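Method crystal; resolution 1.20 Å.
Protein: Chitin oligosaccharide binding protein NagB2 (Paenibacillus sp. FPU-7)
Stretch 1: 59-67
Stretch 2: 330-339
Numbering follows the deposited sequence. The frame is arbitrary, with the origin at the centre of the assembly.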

# COMPACT_ATOMS: atom_id res chain seq x y z
N ALA A 59 -13.58 -11.86 25.58
CA ALA A 59 -13.48 -12.30 26.97
C ALA A 59 -13.58 -11.11 27.93
O ALA A 59 -14.11 -11.23 29.04
CB ALA A 59 -12.17 -13.05 27.19
N GLU A 60 -13.08 -9.95 27.50
CA GLU A 60 -13.05 -8.77 28.34
C GLU A 60 -14.38 -8.04 28.37
O GLU A 60 -14.69 -7.36 29.36
CB GLU A 60 -11.96 -7.83 27.82
CG GLU A 60 -11.69 -6.63 28.68
CD GLU A 60 -10.74 -5.66 28.02
OE1 GLU A 60 -10.98 -4.44 28.15
OE2 GLU A 60 -9.80 -6.12 27.34
N VAL A 61 -15.18 -8.16 27.32
CA VAL A 61 -16.45 -7.46 27.20
C VAL A 61 -17.56 -8.49 27.05
O VAL A 61 -17.99 -8.80 25.93
CB VAL A 61 -16.43 -6.48 26.01
CG1 VAL A 61 -17.71 -5.65 25.98
CG2 VAL A 61 -15.19 -5.57 26.07
N PRO A 62 -18.02 -9.08 28.15
CA PRO A 62 -19.12 -10.04 28.06
C PRO A 62 -20.29 -9.39 27.34
O PRO A 62 -20.58 -8.21 27.52
CB PRO A 62 -19.45 -10.34 29.52
CG PRO A 62 -18.30 -9.90 30.33
CD PRO A 62 -17.44 -8.99 29.51
N GLY A 63 -20.93 -10.18 26.50
CA GLY A 63 -22.03 -9.71 25.71
C GLY A 63 -21.65 -9.32 24.29
O GLY A 63 -22.52 -9.29 23.42
N ALA A 64 -20.37 -9.06 24.03
CA ALA A 64 -19.94 -8.57 22.73
C ALA A 64 -19.44 -9.72 21.86
O ALA A 64 -18.60 -10.52 22.29
CB ALA A 64 -18.81 -7.55 22.92
N THR A 65 -19.98 -9.80 20.64
CA THR A 65 -19.58 -10.78 19.64
C THR A 65 -19.15 -10.02 18.39
O THR A 65 -19.86 -9.13 17.93
CB THR A 65 -20.76 -11.71 19.29
OG1 THR A 65 -21.04 -12.55 20.41
CG2 THR A 65 -20.44 -12.60 18.09
N PHE A 66 -17.98 -10.36 17.87
CA PHE A 66 -17.47 -9.76 16.65
C PHE A 66 -17.71 -10.73 15.50
O PHE A 66 -17.39 -11.92 15.60
CB PHE A 66 -15.98 -9.43 16.75
CG PHE A 66 -15.67 -8.34 17.76
CD1 PHE A 66 -15.57 -8.65 19.10
CD2 PHE A 66 -15.49 -7.03 17.39
CE1 PHE A 66 -15.28 -7.68 20.05
CE2 PHE A 66 -15.21 -6.04 18.33
CZ PHE A 66 -15.11 -6.37 19.66
N LYS A 67 -18.30 -10.24 14.42
CA LYS A 67 -18.52 -11.03 13.23
C LYS A 67 -17.46 -10.56 12.18
O LYS A 67 -17.53 -9.45 11.66
CB LYS A 67 -19.98 -11.22 12.84
CG LYS A 67 -19.88 -12.22 11.70
CD LYS A 67 -19.72 -11.42 10.46
CE LYS A 67 -19.73 -12.19 9.20
NZ LYS A 67 -19.56 -11.64 7.86
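Stretch 2, residues 330-339: KAVKAFIKNF

Stretch 2 is helical from Lys330 to Phe339, continuing a helix that begins earlier in the chain, and its i to i+4 ladder is regular, from Ala334 N to Lys330 O at 3.1 Å through Phe339 N to Phe335 O at 2.8 Å. Stretch 1 changes form along its length: it opens with the last residues of a helix, leaves helical angles at Val61, folds through a type II turn from Val61 to Ala64, and runs on as a strand from Ala64 to Lys67. The turn is closed by Ala64 N to Val61 O at 3.1 Å. Gly63 has phi/psi of 98/-20, where a CB would jam against the carbonyl O of Pro62, so the backbone itself calls for glycine.

The helix crosses the strand at -68°, with the two axes 9.8 Å apart at their closest. The backbones come nearer at the turn, where Val61 CA and Ala331 CA are 6.4 Å apart. Small residues on the helix suit this approach. Ala331 and Ala334, three positions apart, both point their CA-to-CB bonds toward stretch 1, and between them they meet Val61, Ala64 and Phe66, the apolar side chains of stretch 1 that reach the helix.

Val61, with chi1 in t, sets its CG2 3.5 Å from Ala334 CB. Ala64 CB faces Ala331 CB at 4.0 Å, a methyl-to-methyl contact at the last residue of the turn, where the strand begins. Two residues along the strand, Phe66 again points toward the helix, as strand alternation requires, while Thr65 and Lys67 remain out of reach. The Phe66 ring, chi1 in m, brings CZ to 4.2 Å from Ala331 CB and to 3.9 Å from Ala331 O, which lies at the ring edge near its plane. Ala331 O also accepts the helical hydrogen bond from Phe335 N at 3.0 Å. One turn along the helix, Phe335 CB lies 4.3 Å from Phe66 CE2, although the CA-to-CB bond of Phe335 points sideways.

The polar part of the contact belongs to Glu60. Its side chain is extended, with chi1 and chi2 both t, and Glu60 OE2 receives two donors from the helix: Lys337 NZ at 2.6 Å in a salt bridge, and Asn338 ND2 at 3.0 Å with a nearly straight N-H...O angle of 162°. Lys337 NZ also donates to Asn338 OD1 at 2.8 Å, tying the two donors together. The carboxylate is not isolated from the apolar patch, since Glu60 OE1 lies 3.9 Å from Ala334 CB. The rule is economical: alanines admit the turn and strand closely, and one acid joins neighbouring helix residues beside them.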

# COMPACT_ATOMS: atom_id res chain seq x y z
N LYS A 330 -18.21 0.68 23.80
CA LYS A 330 -17.38 -0.01 24.78
C LYS A 330 -16.60 -1.16 24.14
O LYS A 330 -15.42 -1.36 24.44
CB LYS A 330 -18.25 -0.54 25.91
CG LYS A 330 -17.50 -1.17 27.08
CD LYS A 330 -18.44 -1.51 28.24
CE LYS A 330 -19.56 -0.46 28.38
NZ LYS A 330 -19.22 0.88 28.94
N ALA A 331 -17.27 -1.94 23.29
CA ALA A 331 -16.60 -3.03 22.60
C ALA A 331 -15.52 -2.51 21.66
O ALA A 331 -14.44 -3.09 21.57
CB ALA A 331 -17.63 -3.86 21.84
N VAL A 332 -15.81 -1.41 20.95
CA VAL A 332 -14.84 -0.84 20.03
C VAL A 332 -13.63 -0.34 20.78
O VAL A 332 -12.49 -0.54 20.35
CB VAL A 332 -15.51 0.27 19.18
CG1 VAL A 332 -14.45 1.19 18.57
CG2 VAL A 332 -16.40 -0.31 18.11
N LYS A 333 -13.85 0.34 21.91
CA LYS A 333 -12.71 0.83 22.68
C LYS A 333 -11.84 -0.32 23.16
O LYS A 333 -10.61 -0.22 23.16
CB LYS A 333 -13.21 1.64 23.88
CG LYS A 333 -13.80 3.00 23.52
CD LYS A 333 -13.86 3.93 24.74
CE LYS A 333 -15.19 4.65 24.89
NZ LYS A 333 -15.33 5.20 26.27
N ALA A 334 -12.47 -1.42 23.59
CA ALA A 334 -11.70 -2.58 24.04
C ALA A 334 -10.90 -3.19 22.89
O ALA A 334 -9.76 -3.62 23.08
CB ALA A 334 -12.63 -3.63 24.67
N PHE A 335 -11.49 -3.23 21.69
CA PHE A 335 -10.76 -3.72 20.54
C PHE A 335 -9.54 -2.85 20.26
O PHE A 335 -8.43 -3.36 20.03
CB PHE A 335 -11.66 -3.76 19.30
CG PHE A 335 -10.89 -4.06 18.04
CD1 PHE A 335 -10.48 -5.36 17.76
CD2 PHE A 335 -10.51 -3.06 17.18
CE1 PHE A 335 -9.75 -5.65 16.64
CE2 PHE A 335 -9.76 -3.34 16.04
CZ PHE A 335 -9.37 -4.64 15.78
N ILE A 336 -9.71 -1.52 20.28
CA ILE A 336 -8.58 -0.62 20.05
C ILE A 336 -7.49 -0.87 21.08
O ILE A 336 -6.30 -0.99 20.76
CB ILE A 336 -9.04 0.85 20.02
CG1 ILE A 336 -9.95 1.11 18.81
CG2 ILE A 336 -7.86 1.82 20.03
CD1 ILE A 336 -10.71 2.40 18.91
N LYS A 337 -7.90 -0.98 22.35
CA LYS A 337 -6.97 -1.23 23.44
C LYS A 337 -6.16 -2.50 23.21
O LYS A 337 -4.96 -2.55 23.54
CB LYS A 337 -7.75 -1.34 24.75
CG LYS A 337 -6.90 -1.69 25.96
CD LYS A 337 -7.72 -2.02 27.21
CE LYS A 337 -8.54 -3.26 27.04
NZ LYS A 337 -7.83 -4.49 27.55
N ASN A 338 -6.81 -3.54 22.69
CA ASN A 338 -6.18 -4.84 22.57
C ASN A 338 -5.45 -5.03 21.25
O ASN A 338 -4.55 -5.86 21.19
CB ASN A 338 -7.21 -5.94 22.78
CG ASN A 338 -7.66 -6.02 24.23
OD1 ASN A 338 -6.91 -5.67 25.14
ND2 ASN A 338 -8.88 -6.50 24.46
N PHE A 339 -5.81 -4.29 20.21
CA PHE A 339 -5.11 -4.41 18.94
C PHE A 339 -3.88 -3.52 18.87
O PHE A 339 -2.82 -3.95 18.39
CB PHE A 339 -6.06 -4.06 17.78
CG PHE A 339 -5.48 -4.37 16.43
CD1 PHE A 339 -5.43 -5.66 15.97
CD2 PHE A 339 -4.99 -3.37 15.62
CE1 PHE A 339 -4.90 -5.96 14.74
CE2 PHE A 339 -4.45 -3.66 14.37
CZ PHE A 339 -4.41 -4.96 13.93